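Local atomic coordinates of protein similar to metal-dependent hydrolase (Staphylococcus aureus subsp. aureus Mu50, PDB entry 3ESH), a protein that is probably a metal-dependent hydrolase of the metallo-beta-lactamase superfamily, though its substrate is not established. Residues A22-V27 and T211-P216; F111-G116 and M204-P209; W138-F141 and R147-S150; K178-G183 and K233-P238. One frame throughout, in Å; residues are numbered along the deposited sequence.

Overall arrangement
Contact 2 (111-116 with 204-209) lies about 4 Å from the centre of the chain, in what is probably the active-site region of this metallo-beta-lactamase-type fold, with Asp206 part of a possible metal site. The other three have their centres 14 to 15 Å from its own. Contact 1 (22-27 with 211-216) touches it where Phe208 meets His213 and Lys214. Contact 4 (178-183 with 233-238) touches it through Met204 and Met236, and is tied to contact 1 by Lys233 NZ, which lies 2.8 Å from His213 O. Contact 3 (138-141 with 147-150) stays apart, its nearest atoms about 5 Å from contact 2 and about 9 Å from contact 4.

Contact 1 (A22-V27 and T211-P216); sequences AMFGVV and TAHKNP
Met23, on helix 20-24 just ahead of a type II' beta turn from Phe24 to Val27, offers its backbone carbonyl to His213, tying the helix to the loop 211-216 between strand 199-203 and helix 226-242. His213 NE2 donates to Met23 O at 2.7 Å, with an N-H...O angle of 163°. The acceptor lies almost in the imidazole plane, and this near-linear bond fixes the rotation of the ring, whose CG lies beside the backbone N of His213 (chi1 -66°). Phe24 follows, its ring parallel to that of His213 but slid aside, the centroids 4.4 Å apart. Phe24 CE2 lies over one imidazole face, 3.3 Å from His213 NE2, and the offset rings barely overlap. A flat ring can put its face to the imidazole and its rim to the methyl of Ala212, Phe24 CZ to Ala212 CB being 3.9 Å; Trp32 meets it too. Gly25 then takes the positive phi that the second position of a type II' turn calls for, easiest without a side chain. His213 is steadied at its other nitrogen as well, ND1 being hydrogen-bonded to Thr210 OG1. Val27 N closes the turn on Phe24 O at 3.0 Å.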
loop_
_atom_site.group_PDB
_atom_site.type_symbol
_atom_site.label_atom_id
_atom_site.label_comp_id
_atom_site.label_asym_id
_atom_site.label_seq_id
_atom_site.Cartn_x
_atom_site.Cartn_y
_atom_site.Cartn_z
ATOM N N ALA A 22 -11.935 -25.544 -12.764
ATOM C CA ALA A 22 -10.968 -24.458 -12.667
ATOM C C ALA A 22 -11.479 -23.193 -13.344
ATOM O O ALA A 22 -11.136 -22.066 -12.943
ATOM C CB ALA A 22 -9.636 -24.886 -13.280
HETATM N N MSE A 23 -12.298 -23.378 -14.375
HETATM C CA MSE A 23 -12.856 -22.234 -15.100
HETATM C C MSE A 23 -14.051 -21.615 -14.386
HETATM O O MSE A 23 -14.496 -20.538 -14.775
HETATM C CB MSE A 23 -13.277 -22.635 -16.515
HETATM C CG MSE A 23 -12.146 -22.923 -17.449
HETATM SE SE MSE A 23 -11.089 -21.342 -17.883
HETATM C CE MSE A 23 -12.441 -20.359 -18.770
ATOM N N PHE A 24 -14.571 -22.282 -13.353
ATOM C CA PHE A 24 -15.737 -21.754 -12.640
ATOM C C PHE A 24 -15.544 -21.581 -11.141
ATOM O O PHE A 24 -16.465 -21.198 -10.418
ATOM C CB PHE A 24 -16.963 -22.625 -12.919
ATOM C CG PHE A 24 -17.541 -22.430 -14.289
ATOM C CD1 PHE A 24 -17.358 -23.381 -15.283
ATOM C CD2 PHE A 24 -18.265 -21.279 -14.588
ATOM C CE1 PHE A 24 -17.887 -23.192 -16.557
ATOM C CE2 PHE A 24 -18.797 -21.072 -15.856
ATOM C CZ PHE A 24 -18.611 -22.029 -16.846
ATOM N N GLY A 25 -14.328 -21.866 -10.692
ATOM C CA GLY A 25 -13.980 -21.703 -9.305
ATOM C C GLY A 25 -14.955 -22.253 -8.283
ATOM O O GLY A 25 -15.173 -23.456 -8.200
ATOM N N VAL A 26 -15.537 -21.357 -7.494
ATOM C CA VAL A 26 -16.459 -21.735 -6.433
ATOM C C VAL A 26 -17.819 -22.269 -6.871
ATOM O O VAL A 26 -18.510 -22.900 -6.082
ATOM C CB VAL A 26 -16.698 -20.563 -5.471
ATOM C CG1 VAL A 26 -15.355 -20.038 -4.971
ATOM C CG2 VAL A 26 -17.510 -19.459 -6.158
ATOM N N VAL A 27 -18.210 -22.023 -8.113
ATOM C CA VAL A 27 -19.497 -22.497 -8.595
ATOM C C VAL A 27 -19.517 -24.020 -8.685
ATOM O O VAL A 27 -18.734 -24.617 -9.433
ATOM C CB VAL A 27 -19.825 -21.904 -9.992
ATOM C CG1 VAL A 27 -21.163 -22.433 -10.487
ATOM C CG2 VAL A 27 -19.868 -20.394 -9.913
ATOM N N THR A 211 -20.220 -16.395 -21.849
ATOM C CA THR A 211 -21.520 -15.899 -21.429
ATOM C C THR A 211 -21.963 -16.518 -20.115
ATOM O O THR A 211 -22.811 -15.970 -19.419
ATOM C CB THR A 211 -22.580 -16.191 -22.480
ATOM O OG1 THR A 211 -22.569 -17.586 -22.780
ATOM C CG2 THR A 211 -22.312 -15.389 -23.751
ATOM N N ALA A 212 -21.380 -17.654 -19.761
ATOM C CA ALA A 212 -21.737 -18.315 -18.512
ATOM C C ALA A 212 -21.093 -17.653 -17.287
ATOM O O ALA A 212 -21.418 -18.002 -16.154
ATOM C CB ALA A 212 -21.351 -19.784 -18.568
ATOM N N HIS A 213 -20.186 -16.703 -17.517
ATOM C CA HIS A 213 -19.522 -16.009 -16.425
ATOM C C HIS A 213 -20.094 -14.613 -16.156
ATOM O O HIS A 213 -19.446 -13.780 -15.526
ATOM C CB HIS A 213 -18.021 -15.892 -16.695
ATOM C CG HIS A 213 -17.305 -17.207 -16.703
ATOM N ND1 HIS A 213 -17.261 -18.023 -17.810
ATOM C CD2 HIS A 213 -16.631 -17.858 -15.725
ATOM C CE1 HIS A 213 -16.587 -19.123 -17.517
ATOM N NE2 HIS A 213 -16.196 -19.044 -16.260
ATOM N N LYS A 214 -21.312 -14.365 -16.620
ATOM C CA LYS A 214 -21.926 -13.068 -16.415
ATOM C C LYS A 214 -22.100 -12.702 -14.942
ATOM O O LYS A 214 -21.940 -11.543 -14.568
ATOM C CB LYS A 214 -23.279 -12.990 -17.109
ATOM C CG LYS A 214 -23.807 -11.594 -17.138
ATOM C CD LYS A 214 -25.270 -11.545 -17.501
ATOM C CE LYS A 214 -25.822 -10.166 -17.230
ATOM N NZ LYS A 214 -27.312 -10.167 -17.271
ATOM N N ASN A 215 -22.442 -13.674 -14.102
ATOM C CA ASN A 215 -22.601 -13.390 -12.674
ATOM C C ASN A 215 -21.227 -12.948 -12.152
ATOM O O ASN A 215 -20.250 -13.685 -12.252
ATOM C CB ASN A 215 -23.059 -14.639 -11.924
ATOM C CG ASN A 215 -23.360 -14.364 -10.459
ATOM O OD1 ASN A 215 -22.592 -13.686 -9.769
ATOM N ND2 ASN A 215 -24.481 -14.905 -9.971
ATOM N N PRO A 216 -21.140 -11.746 -11.573
ATOM C CA PRO A 216 -19.845 -11.294 -11.072
ATOM C C PRO A 216 -19.149 -12.277 -10.129
ATOM O O PRO A 216 -17.907 -12.328 -10.083
ATOM C CB PRO A 216 -20.175 -9.949 -10.424
ATOM C CG PRO A 216 -21.577 -10.118 -9.990
ATOM C CD PRO A 216 -22.213 -10.828 -11.162
#

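Contact 2 (F111-G116 and M204-P209); sequences FDHAAG and MGDIFP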
loop_
_atom_site.group_PDB
_atom_site.type_symbol
_atom_site.label_atom_id
_atom_site.label_comp_id
_atom_site.label_asym_id
_atom_site.label_seq_id
_atom_site.Cartn_x
_atom_site.Cartn_y
_atom_site.Cartn_z
ATOM N N PHE A 111 -0.560 -18.212 -22.129
ATOM C CA PHE A 111 -0.308 -18.947 -23.366
ATOM C C PHE A 111 -1.513 -19.059 -24.298
ATOM O O PHE A 111 -1.367 -18.973 -25.516
ATOM C CB PHE A 111 0.243 -20.348 -23.067
ATOM C CG PHE A 111 -0.819 -21.371 -22.786
ATOM C CD1 PHE A 111 -1.307 -21.554 -21.499
ATOM C CD2 PHE A 111 -1.340 -22.147 -23.817
ATOM C CE1 PHE A 111 -2.301 -22.501 -21.239
ATOM C CE2 PHE A 111 -2.331 -23.096 -23.578
ATOM C CZ PHE A 111 -2.814 -23.276 -22.286
ATOM N N ASP A 112 -2.699 -19.249 -23.732
ATOM C CA ASP A 112 -3.898 -19.368 -24.547
ATOM C C ASP A 112 -4.156 -18.097 -25.363
ATOM O O ASP A 112 -4.972 -18.097 -26.274
ATOM C CB ASP A 112 -5.117 -19.715 -23.666
ATOM C CG ASP A 112 -5.210 -18.858 -22.403
ATOM O OD1 ASP A 112 -4.199 -18.759 -21.669
ATOM O OD2 ASP A 112 -6.312 -18.292 -22.130
ATOM N N HIS A 113 -3.437 -17.026 -25.057
ATOM C CA HIS A 113 -3.609 -15.758 -25.770
ATOM C C HIS A 113 -2.368 -15.283 -26.531
ATOM O O HIS A 113 -2.489 -14.601 -27.545
ATOM C CB HIS A 113 -4.016 -14.631 -24.798
ATOM C CG HIS A 113 -5.380 -14.800 -24.185
ATOM N ND1 HIS A 113 -5.717 -15.874 -23.386
ATOM C CD2 HIS A 113 -6.486 -14.024 -24.251
ATOM C CE1 HIS A 113 -6.973 -15.756 -22.988
ATOM N NE2 HIS A 113 -7.463 -14.643 -23.499
ATOM N N ALA A 114 -1.183 -15.655 -26.052
ATOM C CA ALA A 114 0.057 -15.189 -26.668
ATOM C C ALA A 114 0.914 -16.182 -27.457
ATOM O O ALA A 114 1.856 -15.779 -28.132
ATOM C CB ALA A 114 0.908 -14.526 -25.602
ATOM N N ALA A 115 0.597 -17.468 -27.394
ATOM C CA ALA A 115 1.397 -18.452 -28.128
ATOM C C ALA A 115 1.480 -18.186 -29.631
ATOM O O ALA A 115 2.510 -18.444 -30.260
ATOM C CB ALA A 115 0.868 -19.843 -27.885
ATOM N N GLY A 116 0.399 -17.671 -30.203
ATOM C CA GLY A 116 0.381 -17.400 -31.630
ATOM C C GLY A 116 1.047 -16.098 -32.042
ATOM O O GLY A 116 0.846 -15.634 -33.159
HETATM N N MSE A 204 -14.127 -7.977 -22.439
HETATM C CA MSE A 204 -13.587 -7.991 -21.088
HETATM C C MSE A 204 -12.569 -9.101 -20.820
HETATM O O MSE A 204 -12.295 -9.437 -19.669
HETATM C CB MSE A 204 -14.739 -8.028 -20.082
HETATM C CG MSE A 204 -15.319 -6.650 -19.904
HETATM SE SE MSE A 204 -16.936 -6.641 -18.943
HETATM C CE MSE A 204 -16.257 -7.196 -17.257
ATOM N N GLY A 205 -11.986 -9.647 -21.889
ATOM C CA GLY A 205 -10.995 -10.695 -21.718
ATOM C C GLY A 205 -11.396 -11.790 -20.734
ATOM O O GLY A 205 -12.564 -12.143 -20.635
ATOM N N ASP A 206 -10.424 -12.318 -19.992
ATOM C CA ASP A 206 -10.704 -13.398 -19.054
ATOM C C ASP A 206 -11.373 -12.987 -17.745
ATOM O O ASP A 206 -11.392 -13.745 -16.782
ATOM C CB ASP A 206 -9.427 -14.192 -18.770
ATOM C CG ASP A 206 -9.040 -15.094 -19.924
ATOM O OD1 ASP A 206 -9.854 -15.244 -20.860
ATOM O OD2 ASP A 206 -7.928 -15.666 -19.905
ATOM N N ILE A 207 -11.928 -11.784 -17.722
ATOM C CA ILE A 207 -12.629 -11.292 -16.554
ATOM C C ILE A 207 -14.130 -11.523 -16.846
ATOM O O ILE A 207 -14.990 -11.327 -15.989
ATOM C CB ILE A 207 -12.271 -9.785 -16.285
ATOM C CG1 ILE A 207 -11.844 -9.621 -14.836
ATOM C CG2 ILE A 207 -13.448 -8.875 -16.554
ATOM C CD1 ILE A 207 -10.759 -10.571 -14.418
ATOM N N PHE A 208 -14.407 -11.971 -18.069
ATOM C CA PHE A 208 -15.747 -12.311 -18.544
ATOM C C PHE A 208 -15.479 -13.241 -19.732
ATOM O O PHE A 208 -15.795 -12.917 -20.875
ATOM C CB PHE A 208 -16.494 -11.054 -19.001
ATOM C CG PHE A 208 -17.982 -11.265 -19.220
ATOM C CD1 PHE A 208 -18.795 -10.202 -19.618
ATOM C CD2 PHE A 208 -18.572 -12.515 -19.024
ATOM C CE1 PHE A 208 -20.172 -10.378 -19.815
ATOM C CE2 PHE A 208 -19.942 -12.700 -19.216
ATOM C CZ PHE A 208 -20.742 -11.626 -19.615
ATOM N N PRO A 209 -14.887 -14.419 -19.464
ATOM C CA PRO A 209 -14.516 -15.450 -20.442
ATOM C C PRO A 209 -15.603 -15.881 -21.412
ATOM O O PRO A 209 -15.421 -15.827 -22.628
ATOM C CB PRO A 209 -14.050 -16.614 -19.569
ATOM C CG PRO A 209 -13.672 -15.972 -18.284
ATOM C CD PRO A 209 -14.746 -14.948 -18.100
#
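The imidazole of His113 comes up against the carboxylate of Asp206, reaching it from the opposite direction with the two planes 82° apart, close to perpendicular. The ring meets Asp206 OD2 obliquely. Beside it, Asp112 faces the same carboxylate: Asp112 OD2 is 3.8 Å from Asp206 OD2, and the two carboxylate planes are only 7° apart, so the two groups face each other almost in one plane. Neighbouring positions on the short helix 111-114 place both side chains toward Asp206, Asp112 with its CG between the backbone N and the carbonyl carbon (chi1 46°). On the far side Asp206 sits in a compact turn of the loop after strand 199-203, where Ile207 N bonds to Met204 O at 3.1 Å and Phe208 N to Gly205 O at 3.2 Å. Gly205, with its positive phi, lets the chain bend just before the aspartate. Around the pair, Tyr250 stacks on His113, and His108 NE2 makes a weak hydrogen bond to Asp206 OD2. Asp112 and His113 belong to the His-X-His-X-Asp-His signature of the superfamily, which begins at His108, and Asp206 with His110 and His185 forms a possible metal site. Aspartate and histidine suit such places because carboxylate oxygens and imidazole nitrogens are the usual metal ligands in this superfamily, and probably here too. Acids and imidazoles gathered this closely are consistent with a pocket built to be charge-balanced by bound metal ions, as in relatives where an equivalent aspartate binds the metals.

Contact 3 (W138-F141 and R147-S150); sequences WHEF and RSKS
Glu140 and Ser148 meet through one hydrogen bond: Ser148 OG donates to Glu140 OE2 at 2.8 Å. The hydroxyl approaches from above the carboxylate plane, 38° out of it, and Ser148 CB comes within 3.4 Å of Glu140 OE2, so the serine lies against the acid with carbon as well as oxygen. Glutamate suits this place because its long chain can bridge from the helix to the loop: with CG anti to the backbone N (chi1 175°) and the chain extended beyond it, the carboxylate is carried out to the loop although CB itself does not aim there. Serine suits the other end because its hydroxyl can give and receive at once; while OG gives its proton to the acid, it also takes a hydrogen bond from Asn145 N, and two bonds thus fix its rotation. In the next shell, the loop is folded on itself by Ser150 OG, which donates to Arg147 O at 2.9 Å nearly along the C=O axis, with only a weak backbone bond from Ser150 N to the same oxygen. Arg147 in turn forms a salt bridge with Asp224 and a hydrogen bond with Ala221 O, tying the loop to the segment ahead of helix 226-242. The contact therefore closes a short connection between helix 135-142 and the loop leading to strand 164-167, an outermost strand of its sheet within the chain, while Trp138 of the same helix lies on Leu164 and Leu166 of that strand.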
loop_
_atom_site.group_PDB
_atom_site.type_symbol
_atom_site.label_atom_id
_atom_site.label_comp_id
_atom_site.label_asym_id
_atom_site.label_seq_id
_atom_site.Cartn_x
_atom_site.Cartn_y
_atom_site.Cartn_z
ATOM N N TRP A 138 3.372 -7.361 -18.709
ATOM C CA TRP A 138 4.611 -7.670 -19.414
ATOM C C TRP A 138 5.738 -8.065 -18.452
ATOM O O TRP A 138 6.467 -9.041 -18.692
ATOM C CB TRP A 138 5.020 -6.467 -20.258
ATOM C CG TRP A 138 6.293 -6.659 -20.958
ATOM C CD1 TRP A 138 7.498 -6.096 -20.636
ATOM C CD2 TRP A 138 6.552 -7.568 -22.042
ATOM N NE1 TRP A 138 8.489 -6.612 -21.443
ATOM C CE2 TRP A 138 7.937 -7.514 -22.310
ATOM C CE3 TRP A 138 5.745 -8.424 -22.806
ATOM C CZ2 TRP A 138 8.534 -8.286 -23.311
ATOM C CZ3 TRP A 138 6.339 -9.195 -23.802
ATOM C CH2 TRP A 138 7.722 -9.122 -24.043
ATOM N N HIS A 139 5.869 -7.305 -17.363
ATOM C CA HIS A 139 6.897 -7.564 -16.340
ATOM C C HIS A 139 6.767 -8.967 -15.756
ATOM O O HIS A 139 7.763 -9.660 -15.540
ATOM C CB HIS A 139 6.803 -6.558 -15.190
ATOM C CG HIS A 139 7.292 -5.187 -15.531
ATOM N ND1 HIS A 139 7.187 -4.121 -14.661
ATOM C CD2 HIS A 139 7.907 -4.707 -16.641
ATOM C CE1 HIS A 139 7.717 -3.046 -15.217
ATOM N NE2 HIS A 139 8.159 -3.376 -16.417
ATOM N N GLU A 140 5.537 -9.387 -15.486
ATOM C CA GLU A 140 5.352 -10.715 -14.933
ATOM C C GLU A 140 5.531 -11.763 -16.032
ATOM O O GLU A 140 6.003 -12.873 -15.785
ATOM C CB GLU A 140 3.975 -10.854 -14.266
ATOM C CG GLU A 140 3.725 -12.279 -13.781
ATOM C CD GLU A 140 2.537 -12.415 -12.841
ATOM O OE1 GLU A 140 1.607 -11.589 -12.924
ATOM O OE2 GLU A 140 2.537 -13.368 -12.028
ATOM N N PHE A 141 5.154 -11.405 -17.249
ATOM C CA PHE A 141 5.290 -12.326 -18.363
ATOM C C PHE A 141 6.749 -12.792 -18.518
ATOM O O PHE A 141 7.003 -13.968 -18.782
ATOM C CB PHE A 141 4.823 -11.667 -19.659
ATOM C CG PHE A 141 5.247 -12.407 -20.884
ATOM C CD1 PHE A 141 4.761 -13.686 -21.133
ATOM C CD2 PHE A 141 6.160 -11.843 -21.770
ATOM C CE1 PHE A 141 5.179 -14.402 -22.253
ATOM C CE2 PHE A 141 6.590 -12.550 -22.896
ATOM C CZ PHE A 141 6.099 -13.830 -23.140
ATOM N N ARG A 147 3.665 -19.905 -9.785
ATOM C CA ARG A 147 2.322 -20.184 -10.248
ATOM C C ARG A 147 2.072 -19.718 -11.688
ATOM O O ARG A 147 1.546 -20.483 -12.486
ATOM C CB ARG A 147 1.275 -19.558 -9.310
ATOM C CG ARG A 147 -0.098 -19.426 -9.947
ATOM C CD ARG A 147 -1.210 -19.298 -8.921
ATOM N NE ARG A 147 -2.424 -18.727 -9.500
ATOM C CZ ARG A 147 -3.656 -19.051 -9.123
ATOM N NH1 ARG A 147 -3.831 -19.954 -8.165
ATOM N NH2 ARG A 147 -4.707 -18.457 -9.689
ATOM N N SER A 148 2.427 -18.482 -12.029
ATOM C CA SER A 148 2.174 -17.984 -13.385
ATOM C C SER A 148 3.162 -18.528 -14.414
ATOM O O SER A 148 3.049 -18.273 -15.608
ATOM C CB SER A 148 2.157 -16.442 -13.424
ATOM O OG SER A 148 3.359 -15.865 -12.954
ATOM N N LYS A 149 4.123 -19.291 -13.916
ATOM C CA LYS A 149 5.151 -19.910 -14.731
ATOM C C LYS A 149 4.453 -20.876 -15.682
ATOM O O LYS A 149 4.811 -20.988 -16.861
ATOM C CB LYS A 149 6.106 -20.669 -13.817
ATOM C CG LYS A 149 7.119 -21.540 -14.506
ATOM C CD LYS A 149 7.488 -22.723 -13.621
ATOM C CE LYS A 149 7.977 -22.277 -12.239
ATOM N NZ LYS A 149 8.303 -23.420 -11.321
ATOM N N SER A 150 3.440 -21.562 -15.160
ATOM C CA SER A 150 2.686 -22.526 -15.956
ATOM C C SER A 150 2.016 -21.944 -17.216
ATOM O O SER A 150 1.754 -22.681 -18.158
ATOM C CB SER A 150 1.657 -23.252 -15.079
ATOM O OG SER A 150 0.720 -22.350 -14.537
#

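Contact 4 (K178-G183 and K233-P238); sequences KMQHSG and KERMIP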
loop_
_atom_site.group_PDB
_atom_site.type_symbol
_atom_site.label_atom_id
_atom_site.label_comp_id
_atom_site.label_asym_id
_atom_site.label_seq_id
_atom_site.Cartn_x
_atom_site.Cartn_y
_atom_site.Cartn_z
ATOM N N LYS A 178 -10.127 1.805 -26.904
ATOM C CA LYS A 178 -9.556 2.155 -25.601
ATOM C C LYS A 178 -9.217 0.961 -24.705
ATOM O O LYS A 178 -10.089 0.177 -24.339
ATOM C CB LYS A 178 -10.502 3.103 -24.848
ATOM C CG LYS A 178 -10.890 4.353 -25.651
ATOM C CD LYS A 178 -11.637 5.378 -24.807
ATOM C CE LYS A 178 -12.059 6.590 -25.646
ATOM N NZ LYS A 178 -12.711 7.685 -24.862
HETATM N N MSE A 179 -7.941 0.832 -24.358
HETATM C CA MSE A 179 -7.484 -0.254 -23.490
HETATM C C MSE A 179 -7.529 0.224 -22.050
HETATM O O MSE A 179 -7.259 1.393 -21.778
HETATM C CB MSE A 179 -6.060 -0.647 -23.858
HETATM C CG MSE A 179 -5.984 -1.107 -25.266
HETATM SE SE MSE A 179 -4.163 -1.436 -25.716
HETATM C CE MSE A 179 -4.042 -3.217 -25.145
ATOM N N GLN A 180 -7.850 -0.670 -21.124
ATOM C CA GLN A 180 -7.946 -0.277 -19.718
ATOM C C GLN A 180 -7.569 -1.367 -18.709
ATOM O O GLN A 180 -8.174 -2.438 -18.655
ATOM C CB GLN A 180 -9.364 0.220 -19.452
ATOM C CG GLN A 180 -9.602 0.701 -18.052
ATOM C CD GLN A 180 -11.026 1.190 -17.862
ATOM O OE1 GLN A 180 -11.539 1.227 -16.738
ATOM N NE2 GLN A 180 -11.674 1.576 -18.963
ATOM N N HIS A 181 -6.560 -1.072 -17.906
ATOM C CA HIS A 181 -6.052 -1.989 -16.885
ATOM C C HIS A 181 -7.152 -2.402 -15.909
ATOM O O HIS A 181 -7.692 -1.564 -15.202
ATOM C CB HIS A 181 -4.909 -1.303 -16.118
ATOM C CG HIS A 181 -4.250 -2.173 -15.091
ATOM N ND1 HIS A 181 -4.000 -3.510 -15.294
ATOM C CD2 HIS A 181 -3.712 -1.866 -13.887
ATOM C CE1 HIS A 181 -3.332 -3.993 -14.259
ATOM N NE2 HIS A 181 -3.143 -3.016 -13.394
ATOM N N SER A 182 -7.483 -3.690 -15.869
ATOM C CA SER A 182 -8.530 -4.161 -14.971
ATOM C C SER A 182 -7.981 -4.974 -13.815
ATOM O O SER A 182 -8.459 -4.862 -12.695
ATOM C CB SER A 182 -9.563 -5.011 -15.713
ATOM O OG SER A 182 -9.115 -6.334 -15.893
ATOM N N GLY A 183 -6.970 -5.786 -14.083
ATOM C CA GLY A 183 -6.418 -6.615 -13.039
ATOM C C GLY A 183 -7.393 -7.740 -12.798
ATOM O O GLY A 183 -8.296 -7.952 -13.598
ATOM N N LYS A 233 -16.110 -6.682 -12.461
ATOM C CA LYS A 233 -17.324 -7.222 -13.061
ATOM C C LYS A 233 -18.572 -6.584 -12.454
ATOM O O LYS A 233 -19.513 -6.259 -13.177
ATOM C CB LYS A 233 -17.383 -8.746 -12.869
ATOM C CG LYS A 233 -16.316 -9.513 -13.650
ATOM C CD LYS A 233 -16.353 -11.001 -13.359
ATOM C CE LYS A 233 -17.582 -11.650 -13.939
ATOM N NZ LYS A 233 -17.599 -13.100 -13.600
ATOM N N GLU A 234 -18.579 -6.409 -11.132
ATOM C CA GLU A 234 -19.725 -5.810 -10.447
ATOM C C GLU A 234 -20.068 -4.430 -11.001
ATOM O O GLU A 234 -21.239 -4.072 -11.096
ATOM C CB GLU A 234 -19.460 -5.695 -8.943
ATOM C CG GLU A 234 -20.499 -4.854 -8.208
ATOM C CD GLU A 234 -20.185 -4.657 -6.727
ATOM O OE1 GLU A 234 -19.082 -4.170 -6.416
ATOM O OE2 GLU A 234 -21.043 -4.983 -5.878
ATOM N N ARG A 235 -19.054 -3.667 -11.397
ATOM C CA ARG A 235 -19.307 -2.333 -11.902
ATOM C C ARG A 235 -19.377 -2.191 -13.421
ATOM O O ARG A 235 -20.238 -1.481 -13.935
ATOM C CB ARG A 235 -18.277 -1.351 -11.330
ATOM C CG ARG A 235 -17.358 -0.752 -12.368
ATOM C CD ARG A 235 -16.537 0.396 -11.823
ATOM N NE ARG A 235 -15.711 0.955 -12.883
ATOM C CZ ARG A 235 -14.646 0.354 -13.402
ATOM N NH1 ARG A 235 -14.263 -0.834 -12.943
ATOM N NH2 ARG A 235 -13.979 0.928 -14.397
HETATM N N MSE A 236 -18.485 -2.860 -14.142
HETATM C CA MSE A 236 -18.465 -2.772 -15.604
HETATM C C MSE A 236 -19.707 -3.318 -16.297
HETATM O O MSE A 236 -20.367 -2.594 -17.043
HETATM C CB MSE A 236 -17.243 -3.495 -16.170
HETATM C CG MSE A 236 -15.951 -2.937 -15.670
HETATM SE SE MSE A 236 -14.502 -3.888 -16.525
HETATM C CE MSE A 236 -13.366 -2.380 -16.668
ATOM N N ILE A 237 -20.023 -4.592 -16.062
ATOM C CA ILE A 237 -21.167 -5.232 -16.705
ATOM C C ILE A 237 -22.482 -4.446 -16.638
ATOM O O ILE A 237 -23.128 -4.236 -17.664
ATOM C CB ILE A 237 -21.339 -6.675 -16.170
ATOM C CG1 ILE A 237 -20.106 -7.491 -16.565
ATOM C CG2 ILE A 237 -22.588 -7.320 -16.738
ATOM C CD1 ILE A 237 -20.086 -8.923 -16.052
ATOM N N PRO A 238 -22.897 -3.998 -15.443
ATOM C CA PRO A 238 -24.153 -3.242 -15.387
ATOM C C PRO A 238 -24.078 -1.950 -16.219
ATOM O O PRO A 238 -25.052 -1.544 -16.849
ATOM C CB PRO A 238 -24.318 -2.960 -13.891
ATOM C CG PRO A 238 -23.675 -4.159 -13.253
ATOM C CD PRO A 238 -22.423 -4.332 -14.089
#
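In this layered alpha/beta fold helix 226-242 runs beside strand 177-181 of the second mixed sheet, and the contact joins the two through three long side chains. Gln180 extends fully from the strand, CG anti to its backbone N (chi1 -178°), and its OE1 reaches Arg235, which arrives from the opposite direction. Arg235 NH2 donates to Gln180 OE1 at 3.4 Å with an N-H...O angle of 131°, a weak bond made at the edge of the guanidinium, near its plane; amide and guanidinium are turned 45° from each other. The long, uncharged Gln180 can offer an amide oxygen here, while Arg235 is long enough to reach it and still pair through NH1 with its stronger partners, Glu232 and Glu168 of the fourth subunit, so the glutamine is a lesser partner of a charge shared across the subunit interface. Next to Gln180, selenomethionine Met236 brings its terminal methyl CE to 4.0 Å from Gln180 OE1. Its flexible, apolar chain suits a buried place and also packs on Ile191 of strand 190-196 and on Met204. Such packing of a helix on a mixed sheet is characteristic of the alpha-beta/beta-alpha sandwich of the metallo-beta-lactamase superfamily.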